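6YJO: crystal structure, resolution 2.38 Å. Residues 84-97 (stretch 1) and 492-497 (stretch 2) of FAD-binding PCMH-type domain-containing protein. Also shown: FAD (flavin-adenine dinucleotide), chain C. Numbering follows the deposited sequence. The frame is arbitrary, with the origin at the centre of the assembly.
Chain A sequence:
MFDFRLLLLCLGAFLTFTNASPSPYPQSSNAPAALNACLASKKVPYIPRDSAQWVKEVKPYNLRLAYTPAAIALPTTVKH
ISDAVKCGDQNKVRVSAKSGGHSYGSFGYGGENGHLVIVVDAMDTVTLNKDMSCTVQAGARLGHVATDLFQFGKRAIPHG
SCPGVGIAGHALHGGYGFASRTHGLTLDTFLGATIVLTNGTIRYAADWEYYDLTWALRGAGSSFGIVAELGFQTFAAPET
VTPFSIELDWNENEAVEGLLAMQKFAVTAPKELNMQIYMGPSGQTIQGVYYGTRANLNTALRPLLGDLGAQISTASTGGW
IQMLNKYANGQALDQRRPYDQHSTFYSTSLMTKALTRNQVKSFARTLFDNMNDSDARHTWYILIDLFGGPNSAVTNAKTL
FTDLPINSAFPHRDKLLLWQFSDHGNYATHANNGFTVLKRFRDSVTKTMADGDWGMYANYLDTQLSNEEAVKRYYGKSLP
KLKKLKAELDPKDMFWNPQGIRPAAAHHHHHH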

# COMPACT_ATOMS: atom_id res chain seq x y z
N ALA A 84 9.82 1.57 -24.58
CA ALA A 84 9.02 0.39 -24.29
C ALA A 84 7.53 0.71 -24.35
O ALA A 84 6.74 -0.09 -24.86
CB ALA A 84 9.39 -0.18 -22.92
N VAL A 85 7.14 1.89 -23.85
CA VAL A 85 5.75 2.30 -23.92
C VAL A 85 5.34 2.55 -25.37
O VAL A 85 4.20 2.25 -25.76
CB VAL A 85 5.52 3.54 -23.04
CG1 VAL A 85 4.46 4.47 -23.63
CG2 VAL A 85 5.13 3.11 -21.62
N LYS A 86 6.25 3.08 -26.20
CA LYS A 86 5.94 3.25 -27.61
C LYS A 86 5.82 1.91 -28.32
O LYS A 86 4.93 1.72 -29.15
CB LYS A 86 7.00 4.12 -28.28
CG LYS A 86 6.83 5.61 -28.05
CD LYS A 86 7.90 6.41 -28.79
CE LYS A 86 8.51 7.49 -27.90
NZ LYS A 86 9.65 8.19 -28.56
N CYS A 87 6.72 0.96 -28.01
CA CYS A 87 6.59 -0.38 -28.58
C CYS A 87 5.31 -1.06 -28.12
O CYS A 87 4.87 -2.02 -28.76
CB CYS A 87 7.80 -1.24 -28.22
SG CYS A 87 9.26 -1.00 -29.27
N GLY A 88 4.72 -0.61 -27.01
CA GLY A 88 3.43 -1.11 -26.58
C GLY A 88 2.30 -0.56 -27.41
O GLY A 88 1.43 -1.30 -27.88
N ASP A 89 2.30 0.77 -27.62
CA ASP A 89 1.29 1.39 -28.46
C ASP A 89 1.32 0.84 -29.88
O ASP A 89 0.28 0.71 -30.53
CB ASP A 89 1.48 2.91 -28.48
CG ASP A 89 0.35 3.63 -29.18
OD1 ASP A 89 -0.74 3.03 -29.34
OD2 ASP A 89 0.53 4.80 -29.58
N GLN A 90 2.51 0.51 -30.38
CA GLN A 90 2.65 0.03 -31.76
C GLN A 90 1.93 -1.30 -31.96
O GLN A 90 1.25 -1.49 -32.97
CB GLN A 90 4.14 -0.11 -32.10
CG GLN A 90 4.44 -0.93 -33.35
CD GLN A 90 3.67 -0.46 -34.57
OE1 GLN A 90 3.48 0.74 -34.77
NE2 GLN A 90 3.22 -1.41 -35.39
N ASN A 91 2.06 -2.22 -31.00
CA ASN A 91 1.53 -3.57 -31.13
C ASN A 91 0.17 -3.73 -30.46
O ASN A 91 -0.29 -4.86 -30.30
CB ASN A 91 2.54 -4.58 -30.56
CG ASN A 91 3.77 -4.72 -31.44
OD1 ASN A 91 3.70 -5.32 -32.52
ND2 ASN A 91 4.89 -4.18 -30.99
N LYS A 92 -0.48 -2.63 -30.09
CA LYS A 92 -1.83 -2.65 -29.52
C LYS A 92 -1.92 -3.58 -28.31
O LYS A 92 -2.96 -4.21 -28.07
CB LYS A 92 -2.87 -3.05 -30.57
CG LYS A 92 -4.28 -2.54 -30.26
CD LYS A 92 -5.37 -3.49 -30.77
CE LYS A 92 -5.91 -4.40 -29.67
NZ LYS A 92 -5.68 -5.85 -29.96
N VAL A 93 -0.84 -3.69 -27.54
CA VAL A 93 -0.87 -4.41 -26.27
C VAL A 93 -1.15 -3.43 -25.14
O VAL A 93 -0.67 -2.29 -25.15
CB VAL A 93 0.44 -5.18 -26.02
CG1 VAL A 93 0.64 -6.28 -27.06
CG2 VAL A 93 1.64 -4.24 -25.96
N ARG A 94 -1.94 -3.88 -24.17
CA ARG A 94 -1.98 -3.21 -22.88
C ARG A 94 -0.63 -3.34 -22.20
O ARG A 94 0.06 -4.35 -22.36
CB ARG A 94 -3.09 -3.81 -22.03
CG ARG A 94 -4.48 -3.44 -22.51
CD ARG A 94 -5.51 -4.43 -22.02
NE ARG A 94 -6.87 -3.90 -22.12
CZ ARG A 94 -7.93 -4.50 -21.60
NH1 ARG A 94 -7.80 -5.64 -20.94
NH2 ARG A 94 -9.13 -3.95 -21.74
N VAL A 95 -0.23 -2.30 -21.47
CA VAL A 95 1.08 -2.25 -20.84
C VAL A 95 0.90 -1.97 -19.36
O VAL A 95 0.03 -1.18 -18.96
CB VAL A 95 1.98 -1.17 -21.48
CG1 VAL A 95 3.36 -1.18 -20.85
CG2 VAL A 95 2.06 -1.37 -22.99
N SER A 96 1.73 -2.60 -18.54
CA SER A 96 1.62 -2.52 -17.09
C SER A 96 3.01 -2.50 -16.48
O SER A 96 3.89 -3.26 -16.91
CB SER A 96 0.80 -3.68 -16.53
OG SER A 96 -0.59 -3.40 -16.60
N ALA A 97 3.20 -1.64 -15.50
CA ALA A 97 4.48 -1.49 -14.82
C ALA A 97 4.46 -2.29 -13.52
O ALA A 97 3.46 -2.32 -12.81
CB ALA A 97 4.78 -0.02 -14.52
N LYS A 492 -7.44 5.14 -24.91
CA LYS A 492 -7.52 3.76 -25.36
C LYS A 492 -7.29 2.77 -24.22
O LYS A 492 -7.36 1.56 -24.45
CB LYS A 492 -6.51 3.52 -26.48
CG LYS A 492 -6.67 4.48 -27.66
CD LYS A 492 -5.95 3.98 -28.91
CE LYS A 492 -5.30 5.12 -29.68
NZ LYS A 492 -4.68 4.64 -30.95
N ASP A 493 -7.03 3.27 -23.01
CA ASP A 493 -6.85 2.44 -21.82
C ASP A 493 -5.70 1.45 -22.01
O ASP A 493 -5.83 0.25 -21.77
CB ASP A 493 -8.14 1.72 -21.45
CG ASP A 493 -8.17 1.29 -20.00
OD1 ASP A 493 -7.14 1.44 -19.31
OD2 ASP A 493 -9.23 0.81 -19.54
N MET A 494 -4.56 1.98 -22.46
CA MET A 494 -3.35 1.17 -22.56
C MET A 494 -2.92 0.66 -21.19
O MET A 494 -2.67 -0.54 -21.01
CB MET A 494 -2.24 1.99 -23.22
CG MET A 494 -0.84 1.56 -22.85
SD MET A 494 0.36 2.19 -24.03
CE MET A 494 1.85 2.14 -23.05
N PHE A 495 -2.82 1.55 -20.21
CA PHE A 495 -2.41 1.18 -18.86
C PHE A 495 -3.62 0.60 -18.15
O PHE A 495 -4.35 1.29 -17.44
CB PHE A 495 -1.83 2.38 -18.12
CG PHE A 495 -0.72 3.06 -18.87
CD1 PHE A 495 0.45 2.39 -19.15
CD2 PHE A 495 -0.86 4.37 -19.29
CE1 PHE A 495 1.47 3.01 -19.84
CE2 PHE A 495 0.15 5.00 -19.98
CZ PHE A 495 1.32 4.32 -20.25
N TRP A 496 -3.83 -0.70 -18.36
CA TRP A 496 -5.05 -1.37 -17.94
C TRP A 496 -4.75 -2.32 -16.79
O TRP A 496 -3.67 -2.93 -16.73
CB TRP A 496 -5.66 -2.15 -19.11
CG TRP A 496 -6.99 -2.75 -18.81
CD1 TRP A 496 -8.21 -2.20 -19.08
CD2 TRP A 496 -7.25 -4.01 -18.20
NE1 TRP A 496 -9.21 -3.04 -18.67
CE2 TRP A 496 -8.65 -4.16 -18.12
CE3 TRP A 496 -6.43 -5.03 -17.70
CZ2 TRP A 496 -9.25 -5.29 -17.57
CZ3 TRP A 496 -7.03 -6.15 -17.15
CH2 TRP A 496 -8.42 -6.27 -17.09
N ASN A 497 -5.69 -2.43 -15.86
CA ASN A 497 -5.69 -3.48 -14.86
C ASN A 497 -7.12 -3.73 -14.43
O ASN A 497 -8.00 -2.88 -14.64
CB ASN A 497 -4.81 -3.12 -13.65
CG ASN A 497 -5.35 -1.95 -12.86
OD1 ASN A 497 -6.23 -2.11 -12.01
ND2 ASN A 497 -4.82 -0.76 -13.12
PA FAD C . 3.62 -3.88 -7.90
O1A FAD C . 2.85 -5.12 -8.17
O2A FAD C . 4.96 -3.79 -8.65
O5B FAD C . 2.75 -2.60 -8.18
C5B FAD C . 1.40 -2.48 -7.67
C4B FAD C . 0.64 -1.49 -8.50
O4B FAD C . 1.49 -0.35 -8.79
C3B FAD C . 0.17 -2.02 -9.85
O3B FAD C . -1.07 -1.43 -10.23
C2B FAD C . 1.31 -1.60 -10.78
O2B FAD C . 0.89 -1.48 -12.13
C1B FAD C . 1.65 -0.23 -10.20
N9A FAD C . 3.01 0.23 -10.48
C8A FAD C . 4.19 -0.34 -10.08
N7A FAD C . 5.26 0.28 -10.50
C5A FAD C . 4.75 1.34 -11.24
C6A FAD C . 5.37 2.38 -11.96
N6A FAD C . 6.69 2.54 -12.06
N1A FAD C . 4.57 3.27 -12.59
C2A FAD C . 3.24 3.12 -12.49
N3A FAD C . 2.55 2.18 -11.85
C4A FAD C . 3.37 1.31 -11.24
N1 FAD C . 0.79 -1.41 2.32
C2 FAD C . 0.67 -0.49 3.33
O2 FAD C . 0.01 0.54 3.18
N3 FAD C . 1.29 -0.72 4.54
C4 FAD C . 2.06 -1.82 4.87
O4 FAD C . 2.57 -1.92 5.98
C4X FAD C . 2.18 -2.79 3.79
N5 FAD C . 2.89 -3.86 4.01
C5X FAD C . 3.01 -4.78 2.98
C6 FAD C . 3.73 -5.95 3.20
C7 FAD C . 3.91 -6.89 2.19
C7M FAD C . 4.72 -8.12 2.47
C8 FAD C . 3.28 -6.69 0.95
C8M FAD C . 3.44 -7.69 -0.17
C9 FAD C . 2.54 -5.54 0.73
C9A FAD C . 2.39 -4.59 1.74
N10 FAD C . 1.65 -3.41 1.54
C10 FAD C . 1.51 -2.49 2.55
C1' FAD C . 0.95 -3.16 0.28
C2' FAD C . 1.74 -2.31 -0.71
O2' FAD C . 1.67 -0.94 -0.33
C3' FAD C . 1.11 -2.48 -2.10
O3' FAD C . 1.08 -3.86 -2.40
C4' FAD C . 1.86 -1.75 -3.21
O4' FAD C . 0.93 -1.13 -4.10
C5' FAD C . 2.74 -2.70 -3.99
O5' FAD C . 3.68 -1.95 -4.77
P FAD C . 4.81 -2.67 -5.58
O1P FAD C . 5.43 -1.70 -6.59
O2P FAD C . 5.75 -3.33 -4.63
O3P FAD C . 3.94 -3.78 -6.35
O HOH W 1 -1.44 5.89 -31.35

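Two segments about 400 residues apart in one chain meet in a largely apolar contact, centred on Met494, pinned by one backbone hydrogen bond and closed at one end by an arginine-tryptophan stack. The hydrogen bond runs from Val95 N to Met494 O (3.0 Å, 158° at the hydrogen), in a register that places Arg94 beside Met494 and Val95 beside Phe495. Phe495 CA lies 3.4 Å from Val95 O in an almost linear CA-H...O contact; Arg94 CA, 3.3 Å from Met494 O, makes a bent one (121°). The extended Met494 side chain (t, t, t) carries its methyl to the helix and strand together, with CE 3.5 Å from both Val85 CG1 and Val95 CG2. Gly88 leaves room here; an ideal CB on it would fall 2.5 Å from Val95 CG2. Val85 CG2 also meets the edge of the Phe495 ring, 4.1 Å from Phe495 CE1. The Arg94 guanidinium lies flat on Trp496, planes at 9°, with CZ 3.3 Å above the centroid of the Trp496 five-membered ring, a cation-pi arrangement. Arg94 NH2 and Trp496 NE1, 3.2 Å apart, are both donors, so no hydrogen bond joins them. At the exposed margin, Asp89 OD1 and Lys492 NZ stand 4.6 Å apart, too far for a salt bridge; a water O lies 2.9 Å from Asp89 OD2, to which it donates, and 3.5 Å from Lys492 NZ, a weak bond.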